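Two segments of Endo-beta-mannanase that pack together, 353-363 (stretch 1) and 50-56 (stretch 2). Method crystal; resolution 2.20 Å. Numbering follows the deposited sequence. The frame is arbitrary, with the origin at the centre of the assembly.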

# COMPACT_ATOMS: atom_id res chain seq x y z
N TYR A 353 -1.26 44.01 0.73
CA TYR A 353 -0.55 43.99 2.01
C TYR A 353 0.87 43.47 1.87
O TYR A 353 1.75 43.91 2.62
CB TYR A 353 -1.29 43.15 3.04
CG TYR A 353 -0.52 43.11 4.33
CD1 TYR A 353 -0.37 44.28 5.10
CD2 TYR A 353 0.10 41.95 4.76
CE1 TYR A 353 0.34 44.27 6.28
CE2 TYR A 353 0.82 41.93 5.95
CZ TYR A 353 0.94 43.10 6.70
OH TYR A 353 1.66 43.10 7.88
N PHE A 354 1.12 42.50 0.98
CA PHE A 354 2.50 42.07 0.78
C PHE A 354 3.39 43.26 0.42
O PHE A 354 4.53 43.36 0.90
CB PHE A 354 2.61 41.00 -0.30
CG PHE A 354 4.02 40.55 -0.54
CD1 PHE A 354 4.86 40.25 0.53
CD2 PHE A 354 4.54 40.46 -1.83
CE1 PHE A 354 6.16 39.84 0.33
CE2 PHE A 354 5.85 40.06 -2.05
CZ PHE A 354 6.67 39.75 -0.97
N VAL A 355 2.89 44.18 -0.41
CA VAL A 355 3.69 45.34 -0.78
C VAL A 355 3.97 46.19 0.46
O VAL A 355 5.11 46.61 0.70
CB VAL A 355 3.00 46.17 -1.87
CG1 VAL A 355 3.80 47.44 -2.18
CG2 VAL A 355 2.82 45.33 -3.14
N GLU A 356 2.94 46.40 1.28
CA GLU A 356 3.11 47.22 2.49
C GLU A 356 4.05 46.52 3.46
O GLU A 356 4.94 47.16 4.04
CB GLU A 356 1.74 47.51 3.12
CG GLU A 356 1.76 48.26 4.46
CD GLU A 356 0.47 48.08 5.27
OE1 GLU A 356 -0.60 47.85 4.66
OE2 GLU A 356 0.53 48.14 6.53
N PHE A 357 3.89 45.20 3.61
CA PHE A 357 4.74 44.45 4.53
C PHE A 357 6.19 44.44 4.06
O PHE A 357 7.12 44.53 4.87
CB PHE A 357 4.20 43.02 4.68
CG PHE A 357 5.10 42.10 5.48
CD1 PHE A 357 4.93 41.96 6.85
CD2 PHE A 357 6.11 41.37 4.85
CE1 PHE A 357 5.75 41.10 7.59
CE2 PHE A 357 6.95 40.51 5.58
CZ PHE A 357 6.77 40.38 6.95
N ALA A 358 6.42 44.31 2.75
CA ALA A 358 7.79 44.30 2.26
C ALA A 358 8.46 45.65 2.50
O ALA A 358 9.63 45.72 2.88
CB ALA A 358 7.84 43.96 0.78
N ARG A 359 7.72 46.74 2.27
CA ARG A 359 8.29 48.06 2.52
C ARG A 359 8.55 48.26 4.00
O ARG A 359 9.62 48.74 4.38
CB ARG A 359 7.36 49.14 1.94
CG ARG A 359 7.24 49.05 0.38
CD ARG A 359 7.44 50.41 -0.33
NE ARG A 359 6.99 50.41 -1.73
CZ ARG A 359 5.73 50.62 -2.11
NH1 ARG A 359 4.80 50.84 -1.18
NH2 ARG A 359 5.39 50.63 -3.40
N ALA A 360 7.63 47.81 4.86
CA ALA A 360 7.88 47.82 6.30
C ALA A 360 9.15 47.05 6.66
O ALA A 360 10.00 47.53 7.41
CB ALA A 360 6.68 47.25 7.04
N GLU A 361 9.30 45.85 6.09
CA GLU A 361 10.41 44.98 6.45
C GLU A 361 11.75 45.58 6.06
O GLU A 361 12.74 45.44 6.79
CB GLU A 361 10.24 43.61 5.80
CG GLU A 361 9.44 42.64 6.65
CD GLU A 361 9.96 42.55 8.08
OE1 GLU A 361 10.94 41.80 8.32
OE2 GLU A 361 9.39 43.23 8.96
N THR A 362 11.83 46.24 4.92
CA THR A 362 13.13 46.76 4.53
C THR A 362 13.47 48.07 5.25
O THR A 362 14.66 48.36 5.45
CB THR A 362 13.18 46.87 3.00
OG1 THR A 362 12.02 47.55 2.52
CG2 THR A 362 13.23 45.45 2.37
N GLN A 363 12.47 48.83 5.71
CA GLN A 363 12.76 49.93 6.62
C GLN A 363 13.10 49.44 8.03
O GLN A 363 13.87 50.10 8.74
CB GLN A 363 11.58 50.92 6.66
CG GLN A 363 10.97 51.14 5.29
CD GLN A 363 10.72 52.60 4.94
OE1 GLN A 363 11.46 53.49 5.36
NE2 GLN A 363 9.68 52.84 4.12
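Stretch 2 (50-56) ASLGFNT

Stretch 1 is a segment of a longer α-helix, with residues 353–363 held by an unbroken series of i to i+4 backbone hydrogen bonds. Stretch 2 begins in the last turn of another helix, at A50 and S51, and leaves it at G53, whose positive phi (93°) and backbone bond from G53 N to A50 O (3.0 Å) belong to a Schellman motif. Beyond G53 the chain runs on in extended and turn conformations through F54 and N55 and enters a strand at T56. From L52 to N55 the chain advances obliquely in the helix direction: L52 lies nearest V355, with CA atoms 6.5 Å apart, G53 lies nearest R359, with CA atoms 6.2 Å apart, and N55 reaches T362. Together they bury 366 Å².

Along the helix, Y353 makes no contact, and the interface opens with F354. Its CA-to-CB bond points sideways, but the t rotamer brings the ring end to F54, where F354 CE2 lies 3.7 Å from F54 CZ. The two rings meet obliquely, with centroids 5.5 Å apart and planes inclined at 39°. V355 packs beside L52: V355 CG2 is 4.2 Å from L52 CD2, and V355 CG1 approaches the backbone at L52 O, 3.8 Å away. E356 points away and F357 is out of reach.

One turn after F354, A358 directs its CB toward stretch 2. The small methyl meets the edge of the F54 ring, with A358 CB 4.3 Å from F54 CE1, so the same phenyl group contacts two successive turns of the helix. F54 achieves this although its own CA-to-CB bond points away, because its m rotamer returns the ring to the helix.

R359 brings its guanidinium beside the backbone where the other helix ends, with R359 NE 3.3 Å from L52 O and R359 NH2 3.7 Å from S51 O, the latter near the guanidinium plane. The R359 NE atom also comes within 4.1 Å of G53 CA. Glycine suits this position twice over: a CB would fall 3.0 Å from R359 NE, and at these backbone angles it would also be jammed against the preceding carbonyl oxygen.

A360 and E361 take no part. T362 closes the contact, pointing toward stretch 2 and placing T362 CG2 3.7 Å from N55 ND2. Its hydroxyl is turned back to its own helix, T362 OG1 donating to A358 O at 3.0 Å, which leaves the methyl to meet the N55 amide. Q363 lies beyond reach.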

# COMPACT_ATOMS: atom_id res chain seq x y z
N ALA A 50 10.79 46.67 -9.23
CA ALA A 50 11.55 47.73 -8.57
C ALA A 50 10.63 48.81 -8.04
O ALA A 50 10.78 49.26 -6.90
CB ALA A 50 12.59 48.31 -9.53
N SER A 51 9.62 49.20 -8.82
CA SER A 51 8.69 50.24 -8.39
C SER A 51 7.85 49.84 -7.18
O SER A 51 7.35 50.73 -6.48
CB SER A 51 7.78 50.65 -9.55
OG SER A 51 6.67 49.77 -9.66
N LEU A 52 7.65 48.55 -6.92
CA LEU A 52 6.93 48.13 -5.73
C LEU A 52 7.82 48.01 -4.50
O LEU A 52 7.33 47.62 -3.45
CB LEU A 52 6.22 46.79 -5.97
CG LEU A 52 5.12 46.83 -7.03
CD1 LEU A 52 4.74 45.42 -7.42
CD2 LEU A 52 3.93 47.63 -6.53
N GLY A 53 9.11 48.33 -4.61
CA GLY A 53 9.99 48.24 -3.46
C GLY A 53 10.73 46.94 -3.33
O GLY A 53 11.45 46.76 -2.34
N PHE A 54 10.61 46.03 -4.30
CA PHE A 54 11.26 44.73 -4.21
C PHE A 54 12.75 44.88 -4.44
O PHE A 54 13.20 45.71 -5.22
CB PHE A 54 10.65 43.75 -5.22
CG PHE A 54 9.21 43.41 -4.95
CD1 PHE A 54 8.65 43.62 -3.69
CD2 PHE A 54 8.41 42.86 -5.95
CE1 PHE A 54 7.31 43.29 -3.43
CE2 PHE A 54 7.07 42.53 -5.71
CZ PHE A 54 6.52 42.75 -4.44
N ASN A 55 13.53 44.05 -3.76
CA ASN A 55 14.97 44.09 -3.91
C ASN A 55 15.56 42.76 -4.36
O ASN A 55 16.79 42.64 -4.45
CB ASN A 55 15.63 44.53 -2.58
CG ASN A 55 15.34 43.56 -1.44
OD1 ASN A 55 15.05 42.37 -1.67
ND2 ASN A 55 15.44 44.05 -0.20
N THR A 56 14.72 41.75 -4.64
CA THR A 56 15.19 40.45 -5.12
C THR A 56 14.19 39.86 -6.12
O THR A 56 13.00 40.19 -6.11
CB THR A 56 15.38 39.46 -3.96
OG1 THR A 56 14.19 39.45 -3.17
CG2 THR A 56 16.54 39.85 -3.06